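Local coordinates for putative transcriptional regulator protein, LacI family (PDB 3MIZ) that probably acts as a transcriptional repressor of the LacI family, binding regulatory DNA to control gene expression, at residues P109-L122 against A249-W263. Sequence-based numbering, arbitrary orientation.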
ATOM      1  N   PRO A 109     -25.434 -11.190   4.249  1.00 16.71           N
ATOM      2  CA  PRO A 109     -25.466  -9.751   4.512  1.00 15.99           C
ATOM      3  C   PRO A 109     -24.202  -9.133   3.924  1.00 14.73           C
ATOM      4  O   PRO A 109     -23.159  -9.787   3.843  1.00 12.47           O
ATOM      5  CB  PRO A 109     -25.507  -9.672   6.036  1.00 17.90           C
ATOM      6  CG  PRO A 109     -24.863 -10.950   6.470  1.00 22.74           C
ATOM      7  CD  PRO A 109     -25.424 -11.953   5.507  1.00 18.76           C
ATOM      8  N   SER A 110     -24.294  -7.879   3.503  1.00 13.03           N
ATOM      9  CA  SER A 110     -23.140  -7.227   2.909  1.00 13.06           C
ATOM     10  C   SER A 110     -23.130  -5.743   3.201  1.00 12.09           C
ATOM     11  O   SER A 110     -24.179  -5.121   3.371  1.00 12.02           O
ATOM     12  CB  SER A 110     -23.122  -7.446   1.398  1.00 12.57           C
ATOM     13  OG  SER A 110     -24.277  -6.896   0.795  1.00 13.07           O
ATOM     14  N   ILE A 111     -21.929  -5.185   3.271  1.00 12.40           N
ATOM     15  CA  ILE A 111     -21.774  -3.764   3.521  1.00 12.10           C
ATOM     16  C   ILE A 111     -20.691  -3.263   2.563  1.00 11.97           C
ATOM     17  O   ILE A 111     -19.592  -3.820   2.496  1.00 14.00           O
ATOM     18  CB  ILE A 111     -21.425  -3.518   5.013  1.00 12.57           C
ATOM     19  CG1 ILE A 111     -21.434  -2.021   5.312  1.00 13.59           C
ATOM     20  CG2 ILE A 111     -20.093  -4.168   5.361  1.00 15.43           C
ATOM     21  CD1 ILE A 111     -21.475  -1.686   6.815  1.00 13.30           C
ATOM     22  N   GLU A 112     -21.035  -2.232   1.797  1.00 12.77           N
ATOM     23  CA  GLU A 112     -20.145  -1.656   0.792  1.00 12.98           C
ATOM     24  C   GLU A 112     -20.109  -0.133   0.853  1.00 14.93           C
ATOM     25  O   GLU A 112     -20.991   0.498   1.438  1.00 14.80           O
ATOM     26  CB  GLU A 112     -20.646  -1.996  -0.606  1.00 16.43           C
ATOM     27  CG  GLU A 112     -20.799  -3.464  -0.952  1.00 19.97           C
ATOM     28  CD  GLU A 112     -21.627  -3.623  -2.212  1.00 24.25           C
ATOM     29  OE1 GLU A 112     -22.870  -3.533  -2.116  1.00 25.71           O
ATOM     30  OE2 GLU A 112     -21.041  -3.814  -3.297  1.00 25.78           O
ATOM     31  N   PRO A 113     -19.102   0.474   0.204  1.00 15.03           N
ATOM     32  CA  PRO A 113     -18.957   1.932   0.165  1.00 16.55           C
ATOM     33  C   PRO A 113     -19.814   2.416  -1.004  1.00 17.66           C
ATOM     34  O   PRO A 113     -20.088   1.647  -1.935  1.00 17.42           O
ATOM     35  CB  PRO A 113     -17.466   2.114  -0.095  1.00 16.46           C
ATOM     36  CG  PRO A 113     -17.171   0.988  -1.025  1.00 18.38           C
ATOM     37  CD  PRO A 113     -17.918  -0.181  -0.385  1.00 16.49           C
ATOM     38  N   ASP A 114     -20.231   3.676  -0.974  1.00 16.43           N
ATOM     39  CA  ASP A 114     -21.070   4.209  -2.038  1.00 17.67           C
ATOM     40  C   ASP A 114     -20.271   5.013  -3.071  1.00 17.63           C
ATOM     41  O   ASP A 114     -20.236   6.243  -3.015  1.00 16.87           O
ATOM     42  CB  ASP A 114     -22.158   5.095  -1.431  1.00 17.99           C
ATOM     43  CG  ASP A 114     -23.365   5.237  -2.331  1.00 17.11           C
ATOM     44  OD1 ASP A 114     -23.209   5.212  -3.569  1.00 17.40           O
ATOM     45  OD2 ASP A 114     -24.476   5.398  -1.785  1.00 22.19           O
ATOM     46  N   ASP A 115     -19.633   4.314  -4.006  1.00 15.83           N
ATOM     47  CA  ASP A 115     -18.849   4.945  -5.066  1.00 16.94           C
ATOM     48  C   ASP A 115     -19.649   5.988  -5.832  1.00 16.20           C
ATOM     49  O   ASP A 115     -19.150   7.066  -6.152  1.00 14.62           O
ATOM     50  CB  ASP A 115     -18.365   3.886  -6.058  1.00 17.30           C
ATOM     51  CG  ASP A 115     -17.305   2.999  -5.473  1.00 19.62           C
ATOM     52  OD1 ASP A 115     -16.113   3.272  -5.703  1.00 19.40           O
ATOM     53  OD2 ASP A 115     -17.667   2.046  -4.759  1.00 20.31           O
ATOM     54  N   TYR A 116     -20.889   5.649  -6.140  1.00 16.96           N
ATOM     55  CA  TYR A 116     -21.756   6.543  -6.890  1.00 15.22           C
ATOM     56  C   TYR A 116     -21.991   7.856  -6.140  1.00 15.44           C
ATOM     57  O   TYR A 116     -21.827   8.947  -6.700  1.00 14.47           O
ATOM     58  CB  TYR A 116     -23.092   5.845  -7.171  1.00 15.65           C
ATOM     59  CG  TYR A 116     -23.960   6.587  -8.160  1.00 15.72           C
ATOM     60  CD1 TYR A 116     -23.839   6.362  -9.526  1.00 15.89           C
ATOM     61  CD2 TYR A 116     -24.877   7.541  -7.729  1.00 18.00           C
ATOM     62  CE1 TYR A 116     -24.610   7.073 -10.440  1.00 16.54           C
ATOM     63  CE2 TYR A 116     -25.652   8.254  -8.635  1.00 16.88           C
ATOM     64  CZ  TYR A 116     -25.515   8.015  -9.985  1.00 17.69           C
ATOM     65  OH  TYR A 116     -26.279   8.724 -10.886  1.00 17.02           O
ATOM     66  N   GLN A 117     -22.375   7.755  -4.873  1.00 15.78           N
ATOM     67  CA  GLN A 117     -22.635   8.939  -4.066  1.00 15.19           C
ATOM     68  C   GLN A 117     -21.372   9.788  -3.938  1.00 17.80           C
ATOM     69  O   GLN A 117     -21.421  11.011  -4.079  1.00 15.15           O
ATOM     70  CB  GLN A 117     -23.143   8.523  -2.680  1.00 18.14           C
ATOM     71  CG  GLN A 117     -23.039   9.595  -1.598  1.00 18.90           C
ATOM     72  CD  GLN A 117     -21.707   9.556  -0.884  1.00 20.62           C
ATOM     73  OE1 GLN A 117     -21.230   8.486  -0.515  1.00 20.11           O
ATOM     74  NE2 GLN A 117     -21.101  10.726  -0.670  1.00 18.26           N
ATOM     75  N   GLY A 118     -20.245   9.130  -3.676  1.00 14.72           N
ATOM     76  CA  GLY A 118     -18.989   9.843  -3.531  1.00 15.35           C
ATOM     77  C   GLY A 118     -18.617  10.630  -4.773  1.00 14.99           C
ATOM     78  O   GLY A 118     -18.228  11.797  -4.675  1.00 16.13           O
ATOM     79  N   ALA A 119     -18.734  10.003  -5.942  1.00 13.56           N
ATOM     80  CA  ALA A 119     -18.396  10.672  -7.196  1.00 15.34           C
ATOM     81  C   ALA A 119     -19.393  11.784  -7.487  1.00 16.61           C
ATOM     82  O   ALA A 119     -19.037  12.822  -8.054  1.00 13.12           O
ATOM     83  CB  ALA A 119     -18.367   9.672  -8.348  1.00 17.23           C
ATOM     84  N   ARG A 120     -20.645  11.557  -7.096  1.00 15.16           N
ATOM     85  CA  ARG A 120     -21.690  12.549  -7.290  1.00 17.52           C
ATOM     86  C   ARG A 120     -21.357  13.807  -6.485  1.00 15.10           C
ATOM     87  O   ARG A 120     -21.392  14.915  -7.015  1.00 15.93           O
ATOM     88  CB  ARG A 120     -23.048  11.991  -6.831  1.00 17.94           C
ATOM     89  CG  ARG A 120     -24.170  13.031  -6.760  1.00 20.24           C
ATOM     90  CD  ARG A 120     -25.527  12.394  -6.426  1.00 22.14           C
ATOM     91  NE  ARG A 120     -25.650  11.904  -5.045  1.00 24.38           N
ATOM     92  CZ  ARG A 120     -25.969  10.648  -4.725  1.00 26.49           C
ATOM     93  NH1 ARG A 120     -26.184   9.755  -5.684  1.00 28.98           N
ATOM     94  NH2 ARG A 120     -26.104  10.279  -3.454  1.00 19.78           N
ATOM     95  N   ASP A 121     -21.036  13.629  -5.210  1.00 15.70           N
ATOM     96  CA  ASP A 121     -20.731  14.763  -4.348  1.00 16.75           C
ATOM     97  C   ASP A 121     -19.461  15.499  -4.748  1.00 18.99           C
ATOM     98  O   ASP A 121     -19.364  16.716  -4.588  1.00 19.95           O
ATOM     99  CB  ASP A 121     -20.628  14.309  -2.895  1.00 16.46           C
ATOM    100  CG  ASP A 121     -21.970  13.902  -2.325  1.00 20.23           C
ATOM    101  OD1 ASP A 121     -23.002  14.321  -2.894  1.00 20.38           O
ATOM    102  OD2 ASP A 121     -21.994  13.182  -1.311  1.00 19.70           O
ATOM    103  N   LEU A 122     -18.494  14.759  -5.277  1.00 17.29           N
ATOM    104  CA  LEU A 122     -17.232  15.345  -5.700  1.00 17.14           C
ATOM    105  C   LEU A 122     -17.465  16.152  -6.976  1.00 16.06           C
ATOM    106  O   LEU A 122     -16.886  17.222  -7.160  1.00 14.58           O
ATOM    107  CB  LEU A 122     -16.213  14.225  -5.929  1.00 19.57           C
ATOM    108  CG  LEU A 122     -14.718  14.513  -5.838  1.00 24.21           C
ATOM    109  CD1 LEU A 122     -14.400  15.386  -4.639  1.00 23.37           C
ATOM    110  CD2 LEU A 122     -13.991  13.183  -5.740  1.00 25.57           C
ATOM    111  N   ALA A 249     -12.557  11.928  -2.085  1.00 15.55           N
ATOM    112  CA  ALA A 249     -13.713  11.282  -1.476  1.00 14.75           C
ATOM    113  C   ALA A 249     -13.113  10.075  -0.767  1.00 15.68           C
ATOM    114  O   ALA A 249     -12.474   9.228  -1.398  1.00 15.14           O
ATOM    115  CB  ALA A 249     -14.703  10.841  -2.549  1.00 17.59           C
ATOM    116  N   ALA A 250     -13.300   9.997   0.544  1.00 14.16           N
ATOM    117  CA  ALA A 250     -12.720   8.908   1.303  1.00 13.44           C
ATOM    118  C   ALA A 250     -13.561   7.648   1.311  1.00 14.61           C
ATOM    119  O   ALA A 250     -14.733   7.675   1.685  1.00 13.68           O
ATOM    120  CB  ALA A 250     -12.469   9.350   2.733  1.00 16.26           C
ATOM    121  N   LEU A 251     -12.965   6.541   0.891  1.00 13.92           N
ATOM    122  CA  LEU A 251     -13.684   5.277   0.935  1.00 14.10           C
ATOM    123  C   LEU A 251     -13.643   4.977   2.429  1.00 14.92           C
ATOM    124  O   LEU A 251     -12.574   5.036   3.044  1.00 15.07           O
ATOM    125  CB  LEU A 251     -12.937   4.202   0.146  1.00 16.75           C
ATOM    126  CG  LEU A 251     -13.062   4.215  -1.380  1.00 17.17           C
ATOM    127  CD1 LEU A 251     -12.081   3.198  -1.968  1.00 19.44           C
ATOM    128  CD2 LEU A 251     -14.491   3.880  -1.790  1.00 17.92           C
ATOM    129  N   PRO A 252     -14.805   4.683   3.040  1.00 14.91           N
ATOM    130  CA  PRO A 252     -14.907   4.384   4.471  1.00 13.82           C
ATOM    131  C   PRO A 252     -14.429   2.976   4.850  1.00 14.06           C
ATOM    132  O   PRO A 252     -15.120   2.241   5.555  1.00 11.32           O
ATOM    133  CB  PRO A 252     -16.397   4.588   4.745  1.00 15.38           C
ATOM    134  CG  PRO A 252     -17.013   4.053   3.491  1.00 15.43           C
ATOM    135  CD  PRO A 252     -16.137   4.653   2.402  1.00 13.48           C
ATOM    136  N   TYR A 253     -13.232   2.621   4.397  1.00 13.60           N
ATOM    137  CA  TYR A 253     -12.673   1.306   4.670  1.00 14.27           C
ATOM    138  C   TYR A 253     -12.587   0.946   6.142  1.00 14.96           C
ATOM    139  O   TYR A 253     -13.049  -0.117   6.548  1.00 10.66           O
ATOM    140  CB  TYR A 253     -11.290   1.168   4.027  1.00 16.23           C
ATOM    141  CG  TYR A 253     -11.355   0.876   2.546  1.00 18.69           C
ATOM    142  CD1 TYR A 253     -12.448   0.197   2.006  1.00 23.67           C
ATOM    143  CD2 TYR A 253     -10.320   1.240   1.690  1.00 25.65           C
ATOM    144  CE1 TYR A 253     -12.509  -0.115   0.654  1.00 25.68           C
ATOM    145  CE2 TYR A 253     -10.372   0.926   0.323  1.00 25.96           C
ATOM    146  CZ  TYR A 253     -11.472   0.248  -0.178  1.00 24.35           C
ATOM    147  OH  TYR A 253     -11.536  -0.098  -1.510  1.00 31.42           O
ATOM    148  N   TYR A 254     -11.985   1.823   6.937  1.00 11.96           N
ATOM    149  CA  TYR A 254     -11.848   1.571   8.362  1.00 16.03           C
ATOM    150  C   TYR A 254     -13.218   1.293   8.989  1.00 16.03           C
ATOM    151  O   TYR A 254     -13.385   0.316   9.726  1.00 16.12           O
ATOM    152  CB  TYR A 254     -11.182   2.772   9.046  1.00 19.10           C
ATOM    153  CG  TYR A 254     -10.955   2.575  10.526  1.00 22.23           C
ATOM    154  CD1 TYR A 254      -9.975   1.697  10.993  1.00 22.64           C
ATOM    155  CD2 TYR A 254     -11.748   3.234  11.460  1.00 24.67           C
ATOM    156  CE1 TYR A 254      -9.797   1.478  12.358  1.00 25.92           C
ATOM    157  CE2 TYR A 254     -11.578   3.025  12.825  1.00 26.43           C
ATOM    158  CZ  TYR A 254     -10.603   2.145  13.268  1.00 27.43           C
ATOM    159  OH  TYR A 254     -10.454   1.920  14.622  1.00 28.57           O
ATOM    160  N   ASP A 255     -14.198   2.141   8.684  1.00 17.00           N
ATOM    161  CA  ASP A 255     -15.546   1.979   9.221  1.00 18.17           C
ATOM    162  C   ASP A 255     -16.233   0.728   8.678  1.00 17.77           C
ATOM    163  O   ASP A 255     -17.005   0.087   9.390  1.00 16.30           O
ATOM    164  CB  ASP A 255     -16.411   3.205   8.916  1.00 20.24           C
ATOM    165  CG  ASP A 255     -15.950   4.447   9.660  1.00 26.68           C
ATOM    166  OD1 ASP A 255     -15.523   4.324  10.830  1.00 26.07           O
ATOM    167  OD2 ASP A 255     -16.028   5.546   9.076  1.00 29.51           O
ATOM    168  N   LEU A 256     -15.973   0.394   7.416  1.00 15.17           N
ATOM    169  CA  LEU A 256     -16.565  -0.811   6.830  1.00 15.08           C
ATOM    170  C   LEU A 256     -16.100  -2.028   7.614  1.00 14.02           C
ATOM    171  O   LEU A 256     -16.880  -2.947   7.871  1.00 15.13           O
ATOM    172  CB  LEU A 256     -16.159  -0.980   5.363  1.00 13.35           C
ATOM    173  CG  LEU A 256     -16.892  -0.117   4.333  1.00 18.84           C
ATOM    174  CD1 LEU A 256     -16.249  -0.281   2.961  1.00 20.41           C
ATOM    175  CD2 LEU A 256     -18.360  -0.519   4.285  1.00 16.57           C
ATOM    176  N   GLY A 257     -14.821  -2.033   7.976  1.00 13.00           N
ATOM    177  CA  GLY A 257     -14.264  -3.137   8.737  1.00 12.29           C
ATOM    178  C   GLY A 257     -14.863  -3.215  10.132  1.00 15.69           C
ATOM    179  O   GLY A 257     -15.296  -4.280  10.569  1.00 14.29           O
ATOM    180  N   ARG A 258     -14.899  -2.089  10.839  1.00 15.22           N
ATOM    181  CA  ARG A 258     -15.470  -2.082  12.182  1.00 17.93           C
ATOM    182  C   ARG A 258     -16.949  -2.457  12.156  1.00 17.52           C
ATOM    183  O   ARG A 258     -17.401  -3.281  12.960  1.00 17.94           O
ATOM    184  CB  ARG A 258     -15.305  -0.703  12.826  1.00 21.11           C
ATOM    185  CG  ARG A 258     -13.865  -0.286  13.061  1.00 24.95           C
ATOM    186  CD  ARG A 258     -13.833   1.020  13.846  1.00 31.54           C
ATOM    187  NE  ARG A 258     -14.567   0.898  15.101  1.00 35.86           N
ATOM    188  CZ  ARG A 258     -14.183   0.125  16.112  1.00 37.93           C
ATOM    189  NH1 ARG A 258     -13.069  -0.587  16.016  1.00 40.35           N
ATOM    190  NH2 ARG A 258     -14.919   0.049  17.211  1.00 39.57           N
ATOM    191  N   GLU A 259     -17.706  -1.858  11.239  1.00 17.59           N
ATOM    192  CA  GLU A 259     -19.136  -2.157  11.145  1.00 18.33           C
ATOM    193  C   GLU A 259     -19.374  -3.612  10.752  1.00 17.83           C
ATOM    194  O   GLU A 259     -20.232  -4.285  11.324  1.00 17.45           O
ATOM    195  CB  GLU A 259     -19.822  -1.233  10.132  1.00 20.86           C
ATOM    196  CG  GLU A 259     -20.058   0.192  10.629  1.00 25.68           C
ATOM    197  CD  GLU A 259     -20.969   0.240  11.841  1.00 29.12           C
ATOM    198  OE1 GLU A 259     -22.065  -0.361  11.797  1.00 28.22           O
ATOM    199  OE2 GLU A 259     -20.591   0.887  12.840  1.00 32.52           O
ATOM    200  N   GLY A 260     -18.615  -4.091   9.771  1.00 15.53           N
ATOM    201  CA  GLY A 260     -18.759  -5.466   9.324  1.00 13.97           C
ATOM    202  C   GLY A 260     -18.516  -6.462  10.439  1.00 16.08           C
ATOM    203  O   GLY A 260     -19.259  -7.434  10.584  1.00 15.13           O
ATOM    204  N   ALA A 261     -17.472  -6.221  11.228  1.00 15.37           N
ATOM    205  CA  ALA A 261     -17.126  -7.104  12.336  1.00 17.54           C
ATOM    206  C   ALA A 261     -18.238  -7.142  13.387  1.00 16.64           C
ATOM    207  O   ALA A 261     -18.628  -8.215  13.836  1.00 17.32           O
ATOM    208  CB  ALA A 261     -15.799  -6.657  12.976  1.00 15.94           C
ATOM    209  N   LYS A 262     -18.750  -5.977  13.771  1.00 16.46           N
ATOM    210  CA  LYS A 262     -19.819  -5.926  14.765  1.00 19.91           C
ATOM    211  C   LYS A 262     -21.040  -6.678  14.246  1.00 20.34           C
ATOM    212  O   LYS A 262     -21.670  -7.451  14.972  1.00 20.70           O
ATOM    213  CB  LYS A 262     -20.209  -4.479  15.081  1.00 22.27           C
ATOM    214  CG  LYS A 262     -21.299  -4.386  16.141  1.00 26.41           C
ATOM    215  CD  LYS A 262     -21.808  -2.972  16.336  1.00 31.08           C
ATOM    216  CE  LYS A 262     -22.963  -2.961  17.335  1.00 33.67           C
ATOM    217  NZ  LYS A 262     -23.452  -1.586  17.617  1.00 34.99           N
ATOM    218  N   TRP A 263     -21.364  -6.444  12.980  1.00 17.63           N
ATOM    219  CA  TRP A 263     -22.499  -7.088  12.342  1.00 20.12           C
ATOM    220  C   TRP A 263     -22.332  -8.608  12.394  1.00 18.84           C
ATOM    221  O   TRP A 263     -23.277  -9.331  12.721  1.00 18.19           O
ATOM    222  CB  TRP A 263     -22.608  -6.601  10.895  1.00 19.70           C
ATOM    223  CG  TRP A 263     -23.969  -6.736  10.287  1.00 24.30           C
ATOM    224  CD1 TRP A 263     -25.126  -7.096  10.921  1.00 25.54           C
ATOM    225  CD2 TRP A 263     -24.325  -6.471   8.924  1.00 24.53           C
ATOM    226  NE1 TRP A 263     -26.180  -7.069  10.039  1.00 25.93           N
ATOM    227  CE2 TRP A 263     -25.717  -6.688   8.806  1.00 25.83           C
ATOM    228  CE3 TRP A 263     -23.605  -6.068   7.794  1.00 23.75           C
ATOM    229  CZ2 TRP A 263     -26.403  -6.514   7.598  1.00 25.54           C
ATOM    230  CZ3 TRP A 263     -24.288  -5.895   6.590  1.00 23.78           C
ATOM    231  CH2 TRP A 263     -25.674  -6.118   6.505  1.00 23.12           C
TER
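Pro-109 lies against one face of the Trp-263 indole in a CH-pi contact, its CB 3.8 Å from the centroid of the six-membered ring and displaced toward the rim. At the ring edge, near its plane, Trp-263 CZ3 meets the backbone O of Ser-110 at 3.3 Å. With CG anti to the backbone N (chi1 -157°), the indole extends from helix 253-268 to the start of strand 110-113; Arg-278 of the neighbouring strand adds a cation-pi contact. Replacing Trp-263 by alanine would probably leave Pro-109 CB without the ring face it packs on and open a gap beside strand 110-113.

Aliphatic packing continues along the strand, which runs antiparallel to helix 253-263 (170°) with the axes 8.9 Å apart at closest. Leu-256 serves two residues of the strand: its CD2 touches Ile-111 CG1 at 3.6 Å, while its CD1 reaches Pro-113 CD at 3.7 Å. Ile-111 CD1 extends to the aliphatic base of Glu-259, and the CA of Gly-260 lies near Ile-111 CG2, a looser contact. Pro-113 CB then meets Pro-252 CD and, at 3.9 Å, Leu-251 CD2. Beyond the strand, Leu-122 CD2 packs on Ala-249 CB at 4.0 Å.

Polar side chains of segment 109-122 bond within it or to residues beyond the two segments. Asp-114 N-caps helix 115-127, its OD1 accepting from Gln-117 N from above the carboxylate plane; Gln-117 NE2 in turn donates to Asp-121 OD2. Buried Asp-115 forms salt bridges with Arg-149 and Arg-81, and Glu-112 also pairs with Arg-81.

Strands 110-113 and 248-250 flank strand 277-285, and each leads into a helix. Together these are probably the three crossovers forming the hinge between the two lobes of the periplasmic-binding-protein-like core, as in LacI-family regulators.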